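Local coordinates for protein esterase E25 (Uncultured bacterium, PDB 4Q05) that probably hydrolyses carboxylic ester bonds as a dimeric esterase of the bacterial hormone-sensitive lipase family, built on the alpha/beta hydrolase fold, at residues G109-V114 with R163-D168; Q189-Q194 with Q198-G203; Q217-I220 with L226-A229. One frame throughout, in Å; residues are numbered along the deposited sequence.

The three contacts follow one another along the chain. Contact 1 joins two strands of the central sheet across strand 114-120, contact 2 seats a helix on that sheet, and contact 3 packs a helix against the loop leading into strand 229-235. Contacts 1 and 2, centres about 12 Å apart, meet at helix 179-194, which belongs to contact 2: Ile111 CG2 lies 3.5 Å from His190 CD2. Contacts 2 and 3, about 10 Å between centres, meet through a probable hydrogen bond from Gly228 N to Ile200 O at 2.7 Å. Contacts 1 and 3 do not touch, their nearest atoms about 10 Å apart. Between contacts 2 and 3 lie Gly204, Ser206 and Gly208, which fit the family's nucleophile elbow.

Contact 1: residues G109-V114 with R163-D168; sequences GVIEGV and RVLSID
With chi1 at -69° and chi2 at -176°, Ile111 runs its CG1-CD1 arm out in extended form from beside its own backbone N, and Leu165, its CG anti to the backbone N (chi1 175°), extends from the other side to meet it. The two side chains reach toward each other tip to tip, Ile111 CD1 to Leu165 CD2 at 3.8 Å. A second pair lies next to this one: Val114 sets CG1 3.8 Å from Ile167 CG2, the two branched side chains meeting at a slant. Each pair therefore touches through methyl groups alone, and no hydrogen bond passes between 109-114 and 163-168. The backbones stay apart, the nearest CA atoms being those of Val114 and Asp168 at 7.1 Å. What sets Ile111 and Val114 side by side is a type I' turn, the tight connection of a two-residue beta hairpin between strands 105-111 and 114-120. Ile111 N donates to Val114 O at 2.8 Å, and Val114 N returns a bond of the same length to Ile111 O. Glu112 and Gly113 form the turn itself with positive phi angles. Strand 114-120 lies between 105-111 and 164-168 in the sheet, so Ile111 and Leu165 meet across an intervening strand, Tyr118 of that strand touching both, while His190 and Val187 of helix 179-194 pack on Ile111 and Val114 respectively. All four touching residues are buried and wholly apolar, which implies that dispersion and exclusion of water, with no directional bond, hold the hairpin end against strand 164-168.

Contact 2: residues Q189-Q194 with Q198-G203; sequences QHLLKQ and QKIALG
This is a small apolar contact between a helix and the strand that follows it, where the last turn of helix 179-194 lies against the start of strand 200-205. Ile200 carries it from the strand. Its side chain sets out toward the helix, and with chi1 -66° and chi2 178° the CG1-CD1 arm is fully extended, so that the terminal methyl alone reaches across. CD1 has two neighbours there: Leu191 CB at 4.0 Å and Leu192 CD2 at 4.2 Å. The two leucines use different parts of themselves. Leu191 offers the root of its side chain, its CB directed at the strand, whereas Leu192 leaves the helix at a slant and brings the end of one branch in across the isoleucine. No hydrogen bond links the two segments, and the nearest CA atoms, those of Leu191 and Ile200, stand 8.9 Å apart, a spacing filled by side chains. Val134 of the neighbouring strand 132-136 touches both Leu191 and Ile200 and continues the apolar surface onto the next strand. Beyond the helix end, Lys199 makes salt bridges with Asp130 and with the terminal carboxylate of Arg360. Helix 179-194 thus packs on the parallel part of the mixed sheet and returns through a short connection to strand 200-205, the alternation of helix and strand characteristic of the alpha/beta hydrolase fold.

Contact 3: residues Q217-I220 with L226-A229; sequences QHLI and LPGA
Apolar packing accounts for the whole contact, and Leu226 is its centre. Both branches of that leucine are engaged: CD2 sits 3.6 Å from Leu219 CB, and CD1 lies 3.7 Å from Ile220 CG1. CD2 also reaches Ile220 CG1, at 3.8 Å, so this methyl rests against two successive residues of the helix. Leu219 and Leu226 lie alongside, pointing opposite ways, and Ile220 stands roughly perpendicular to Leu226. An extended side chain, with CG beside the backbone N (chi1 -53°) and chi2 at 179°, carries the fork of Leu226 to the helix. Pro227 adds a looser touch through its ring, CD to Leu219 CD1 at 4.2 Å. In the alpha/beta hydrolase fold the helix after the nucleophile elbow runs back along the sheet to the next parallel strand; here helix 206-221 does so, and 226-229 leads from it into strand 229-235. Tyr188 of helix 179-194 touches both Leu219 and Pro227, and Phe291 packs on Ile220. Polar bonds leave the contact for other parts of the fold: a backbone hydrogen bond joins Ala229 to Leu202, and Gln217 NE2 bonds to the carbonyl oxygens of Pro283 and Asp287.

Contact 1: residues G109-V114 with R163-D168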
loop_
_atom_site.group_PDB
_atom_site.type_symbol
_atom_site.label_atom_id
_atom_site.label_comp_id
_atom_site.label_asym_id
_atom_site.label_seq_id
_atom_site.Cartn_x
_atom_site.Cartn_y
_atom_site.Cartn_z
ATOM N N GLY A 109 13.244 5.205 33.189
ATOM C CA GLY A 109 14.159 6.260 33.561
ATOM C C GLY A 109 13.520 7.603 33.297
ATOM O O GLY A 109 12.363 7.684 32.890
ATOM N N VAL A 110 14.268 8.665 33.536
ATOM C CA VAL A 110 13.756 10.005 33.285
ATOM C C VAL A 110 14.821 10.809 32.561
ATOM O O VAL A 110 16.002 10.759 32.909
ATOM C CB VAL A 110 13.343 10.721 34.596
ATOM C CG1 VAL A 110 12.766 12.089 34.281
ATOM C CG2 VAL A 110 12.321 9.896 35.344
ATOM N N ILE A 111 14.401 11.523 31.531
ATOM C CA ILE A 111 15.303 12.378 30.787
ATOM C C ILE A 111 14.714 13.769 30.819
ATOM O O ILE A 111 13.624 13.996 30.286
ATOM C CB ILE A 111 15.452 11.902 29.337
ATOM C CG1 ILE A 111 16.220 10.579 29.307
ATOM C CG2 ILE A 111 16.172 12.964 28.485
ATOM C CD1 ILE A 111 16.510 10.085 27.920
ATOM N N GLU A 112 15.402 14.686 31.490
ATOM C CA GLU A 112 14.921 16.057 31.601
ATOM C C GLU A 112 13.467 16.088 32.038
ATOM O O GLU A 112 12.652 16.815 31.478
ATOM C CB GLU A 112 15.095 16.783 30.265
ATOM C CG GLU A 112 16.555 16.893 29.869
ATOM C CD GLU A 112 17.330 17.738 30.868
ATOM O OE1 GLU A 112 16.823 18.827 31.205
ATOM O OE2 GLU A 112 18.417 17.313 31.326
ATOM N N GLY A 113 13.142 15.272 33.035
ATOM C CA GLY A 113 11.808 15.278 33.600
ATOM C C GLY A 113 10.816 14.431 32.818
ATOM O O GLY A 113 9.681 14.261 33.251
ATOM N N VAL A 114 11.232 13.910 31.664
ATOM C CA VAL A 114 10.338 13.085 30.832
ATOM C C VAL A 114 10.503 11.594 31.138
ATOM O O VAL A 114 11.616 11.065 31.147
ATOM C CB VAL A 114 10.566 13.300 29.303
ATOM C CG1 VAL A 114 9.581 12.437 28.481
ATOM C CG2 VAL A 114 10.426 14.776 28.926
ATOM N N ARG A 163 18.772 -0.813 19.870
ATOM C CA ARG A 163 18.309 -0.295 21.150
ATOM C C ARG A 163 17.201 0.697 20.896
ATOM O O ARG A 163 17.274 1.488 19.963
ATOM C CB ARG A 163 19.436 0.415 21.902
ATOM C CG ARG A 163 20.546 -0.509 22.350
ATOM C CD ARG A 163 21.599 0.253 23.150
ATOM N NE ARG A 163 22.709 -0.621 23.494
ATOM C CZ ARG A 163 23.732 -0.877 22.684
ATOM N NH1 ARG A 163 23.798 -0.306 21.482
ATOM N NH2 ARG A 163 24.692 -1.697 23.082
ATOM N N VAL A 164 16.190 0.655 21.750
ATOM C CA VAL A 164 15.076 1.564 21.669
ATOM C C VAL A 164 14.973 2.378 22.949
ATOM O O VAL A 164 15.180 1.871 24.048
ATOM C CB VAL A 164 13.759 0.803 21.476
ATOM C CG1 VAL A 164 12.598 1.774 21.457
ATOM C CG2 VAL A 164 13.814 -0.014 20.187
ATOM N N LEU A 165 14.667 3.653 22.787
ATOM C CA LEU A 165 14.329 4.517 23.900
ATOM C C LEU A 165 12.873 4.931 23.686
ATOM O O LEU A 165 12.563 5.685 22.761
ATOM C CB LEU A 165 15.246 5.741 23.914
ATOM C CG LEU A 165 14.932 6.812 24.972
ATOM C CD1 LEU A 165 15.146 6.247 26.368
ATOM C CD2 LEU A 165 15.805 8.037 24.754
ATOM N N SER A 166 11.972 4.417 24.515
ATOM C CA SER A 166 10.558 4.715 24.330
ATOM C C SER A 166 10.141 5.872 25.213
ATOM O O SER A 166 10.372 5.861 26.418
ATOM C CB SER A 166 9.682 3.491 24.609
ATOM O OG SER A 166 8.354 3.726 24.163
ATOM N N ILE A 167 9.531 6.879 24.602
ATOM C CA ILE A 167 9.143 8.065 25.340
ATOM C C ILE A 167 7.729 7.958 25.912
ATOM O O ILE A 167 6.751 7.851 25.185
ATOM C CB ILE A 167 9.245 9.317 24.467
ATOM C CG1 ILE A 167 10.650 9.380 23.846
ATOM C CG2 ILE A 167 8.882 10.554 25.301
ATOM C CD1 ILE A 167 10.866 10.536 22.898
ATOM N N ASP A 168 7.643 7.994 27.232
ATOM C CA ASP A 168 6.377 7.915 27.932
ATOM C C ASP A 168 5.880 9.349 28.122
ATOM O O ASP A 168 5.902 9.908 29.220
ATOM C CB ASP A 168 6.607 7.205 29.262
ATOM C CG ASP A 168 5.385 7.189 30.140
ATOM O OD1 ASP A 168 4.258 7.383 29.640
ATOM O OD2 ASP A 168 5.561 6.969 31.348
#

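Contact 2: residues Q189-Q194 with Q198-G203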
loop_
_atom_site.group_PDB
_atom_site.type_symbol
_atom_site.label_atom_id
_atom_site.label_comp_id
_atom_site.label_asym_id
_atom_site.label_seq_id
_atom_site.Cartn_x
_atom_site.Cartn_y
_atom_site.Cartn_z
ATOM N N GLN A 189 15.961 16.879 22.018
ATOM C CA GLN A 189 16.997 17.895 22.202
ATOM C C GLN A 189 18.109 17.380 23.089
ATOM O O GLN A 189 19.288 17.575 22.799
ATOM C CB GLN A 189 16.416 19.178 22.798
ATOM C CG GLN A 189 15.740 20.070 21.770
ATOM C CD GLN A 189 16.270 21.505 21.787
ATOM O OE1 GLN A 189 16.136 22.222 22.792
ATOM N NE2 GLN A 189 16.876 21.929 20.672
ATOM N N HIS A 190 17.734 16.718 24.179
ATOM C CA HIS A 190 18.727 16.157 25.080
ATOM C C HIS A 190 19.644 15.196 24.349
ATOM O O HIS A 190 20.859 15.231 24.525
ATOM C CB HIS A 190 18.061 15.455 26.257
ATOM C CG HIS A 190 19.015 14.683 27.116
ATOM N ND1 HIS A 190 19.771 15.273 28.103
ATOM C CD2 HIS A 190 19.336 13.365 27.134
ATOM C CE1 HIS A 190 20.518 14.357 28.695
ATOM N NE2 HIS A 190 20.270 13.189 28.127
ATOM N N LEU A 191 19.057 14.336 23.522
ATOM C CA LEU A 191 19.839 13.355 22.789
ATOM C C LEU A 191 20.850 14.001 21.844
ATOM O O LEU A 191 21.975 13.521 21.725
ATOM C CB LEU A 191 18.917 12.394 22.023
ATOM C CG LEU A 191 18.051 11.499 22.912
ATOM C CD1 LEU A 191 17.004 10.771 22.083
ATOM C CD2 LEU A 191 18.927 10.510 23.685
ATOM N N LEU A 192 20.450 15.083 21.178
ATOM C CA LEU A 192 21.361 15.798 20.286
ATOM C C LEU A 192 22.550 16.416 21.026
ATOM O O LEU A 192 23.609 16.604 20.433
ATOM C CB LEU A 192 20.637 16.881 19.492
ATOM C CG LEU A 192 19.618 16.399 18.454
ATOM C CD1 LEU A 192 19.585 17.322 17.256
ATOM C CD2 LEU A 192 19.927 14.987 18.018
ATOM N N LYS A 193 22.376 16.739 22.307
ATOM C CA LYS A 193 23.499 17.184 23.131
ATOM C C LYS A 193 24.517 16.056 23.264
ATOM O O LYS A 193 25.705 16.298 23.482
ATOM C CB LYS A 193 23.029 17.619 24.529
ATOM C CG LYS A 193 22.553 19.065 24.628
ATOM C CD LYS A 193 22.001 19.416 26.030
ATOM C CE LYS A 193 23.098 19.535 27.100
ATOM N NZ LYS A 193 23.258 18.313 27.961
ATOM N N GLN A 194 24.034 14.827 23.109
ATOM C CA GLN A 194 24.809 13.619 23.400
ATOM C C GLN A 194 25.533 13.042 22.193
ATOM O O GLN A 194 26.541 12.352 22.343
ATOM C CB GLN A 194 23.874 12.527 23.928
ATOM C CG GLN A 194 24.123 12.092 25.351
ATOM C CD GLN A 194 23.286 12.863 26.344
ATOM O OE1 GLN A 194 22.729 12.285 27.279
ATOM N NE2 GLN A 194 23.194 14.178 26.153
ATOM N N GLN A 198 21.973 11.913 13.172
ATOM C CA GLN A 198 21.991 10.996 12.037
ATOM C C GLN A 198 22.055 9.540 12.482
ATOM O O GLN A 198 21.751 8.624 11.709
ATOM C CB GLN A 198 23.160 11.338 11.105
ATOM C CG GLN A 198 23.201 10.524 9.827
ATOM C CD GLN A 198 21.990 10.752 8.947
ATOM O OE1 GLN A 198 21.402 11.837 8.948
ATOM N NE2 GLN A 198 21.607 9.725 8.187
ATOM N N LYS A 199 22.440 9.324 13.736
ATOM C CA LYS A 199 22.506 7.983 14.289
ATOM C C LYS A 199 21.173 7.584 14.905
ATOM O O LYS A 199 21.038 6.500 15.484
ATOM C CB LYS A 199 23.594 7.900 15.355
ATOM C CG LYS A 199 25.012 8.072 14.805
ATOM C CD LYS A 199 26.045 7.898 15.905
ATOM C CE LYS A 199 27.452 8.234 15.395
ATOM N NZ LYS A 199 27.869 7.319 14.306
ATOM N N ILE A 200 20.200 8.478 14.802
ATOM C CA ILE A 200 18.927 8.284 15.476
ATOM C C ILE A 200 17.795 8.028 14.502
ATOM O O ILE A 200 17.611 8.778 13.536
ATOM C CB ILE A 200 18.584 9.507 16.344
ATOM C CG1 ILE A 200 19.597 9.633 17.487
ATOM C CG2 ILE A 200 17.149 9.415 16.887
ATOM C CD1 ILE A 200 19.369 10.846 18.358
ATOM N N ALA A 201 17.045 6.955 14.750
ATOM C CA ALA A 201 15.761 6.761 14.088
ATOM C C ALA A 201 14.659 7.168 15.065
ATOM O O ALA A 201 14.802 7.040 16.272
ATOM C CB ALA A 201 15.577 5.301 13.619
ATOM N N LEU A 202 13.562 7.672 14.535
ATOM C CA LEU A 202 12.487 8.146 15.374
ATOM C C LEU A 202 11.163 7.656 14.834
ATOM O O LEU A 202 10.870 7.783 13.644
ATOM C CB LEU A 202 12.482 9.680 15.368
ATOM C CG LEU A 202 11.253 10.367 15.965
ATOM C CD1 LEU A 202 11.207 10.140 17.470
ATOM C CD2 LEU A 202 11.241 11.864 15.651
ATOM N N GLY A 203 10.328 7.123 15.701
ATOM C CA GLY A 203 8.968 6.924 15.278
ATOM C C GLY A 203 8.198 5.918 16.073
ATOM O O GLY A 203 8.570 5.550 17.180
#

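Contact 3: residues Q217-I220 with L226-A229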
loop_
_atom_site.group_PDB
_atom_site.type_symbol
_atom_site.label_atom_id
_atom_site.label_comp_id
_atom_site.label_asym_id
_atom_site.label_seq_id
_atom_site.Cartn_x
_atom_site.Cartn_y
_atom_site.Cartn_z
ATOM N N GLN A 217 8.406 18.239 11.688
ATOM C CA GLN A 217 8.023 19.492 11.051
ATOM C C GLN A 217 8.559 20.697 11.829
ATOM O O GLN A 217 9.072 21.652 11.246
ATOM C CB GLN A 217 6.501 19.563 10.902
ATOM C CG GLN A 217 5.996 18.641 9.801
ATOM C CD GLN A 217 4.514 18.399 9.869
ATOM O OE1 GLN A 217 3.928 18.367 10.946
ATOM N NE2 GLN A 217 3.898 18.214 8.721
ATOM N N HIS A 218 8.451 20.623 13.149
ATOM C CA HIS A 218 8.991 21.642 14.044
ATOM C C HIS A 218 10.511 21.757 13.882
ATOM O O HIS A 218 11.040 22.850 13.657
ATOM C CB HIS A 218 8.623 21.297 15.488
ATOM C CG HIS A 218 9.040 22.330 16.492
ATOM N ND1 HIS A 218 8.840 23.682 16.302
ATOM C CD2 HIS A 218 9.628 22.206 17.708
ATOM C CE1 HIS A 218 9.297 24.345 17.350
ATOM N NE2 HIS A 218 9.777 23.473 18.218
ATOM N N LEU A 219 11.207 20.625 13.970
ATOM C CA LEU A 219 12.659 20.600 13.780
ATOM C C LEU A 219 13.080 21.238 12.464
ATOM O O LEU A 219 14.060 21.983 12.411
ATOM C CB LEU A 219 13.202 19.173 13.830
ATOM C CG LEU A 219 12.977 18.385 15.113
ATOM C CD1 LEU A 219 13.439 16.945 14.925
ATOM C CD2 LEU A 219 13.690 19.046 16.285
ATOM N N ILE A 220 12.361 20.923 11.394
ATOM C CA ILE A 220 12.703 21.464 10.091
ATOM C C ILE A 220 12.538 22.980 10.093
ATOM O O ILE A 220 13.379 23.699 9.556
ATOM C CB ILE A 220 11.866 20.813 8.975
ATOM C CG1 ILE A 220 12.326 19.373 8.757
ATOM C CG2 ILE A 220 11.996 21.589 7.682
ATOM C CD1 ILE A 220 11.332 18.536 7.972
ATOM N N LEU A 226 17.998 16.594 12.004
ATOM C CA LEU A 226 16.886 15.639 11.920
ATOM C C LEU A 226 17.357 14.222 12.166
ATOM O O LEU A 226 18.528 13.917 11.983
ATOM C CB LEU A 226 16.243 15.698 10.540
ATOM C CG LEU A 226 15.800 17.082 10.072
ATOM C CD1 LEU A 226 15.210 16.985 8.669
ATOM C CD2 LEU A 226 14.791 17.651 11.038
ATOM N N PRO A 227 16.438 13.334 12.570
ATOM C CA PRO A 227 16.820 11.923 12.700
ATOM C C PRO A 227 17.301 11.371 11.359
ATOM O O PRO A 227 16.948 11.918 10.313
ATOM C CB PRO A 227 15.504 11.237 13.103
ATOM C CG PRO A 227 14.679 12.301 13.705
ATOM C CD PRO A 227 15.032 13.561 12.946
ATOM N N GLY A 228 18.098 10.308 11.394
ATOM C CA GLY A 228 18.553 9.658 10.182
ATOM C C GLY A 228 17.444 8.902 9.461
ATOM O O GLY A 228 17.543 8.637 8.265
ATOM N N ALA A 229 16.391 8.545 10.186
ATOM C CA ALA A 229 15.282 7.787 9.597
ATOM C C ALA A 229 14.034 7.906 10.461
ATOM O O ALA A 229 14.134 8.117 11.672
ATOM C CB ALA A 229 15.662 6.323 9.451
#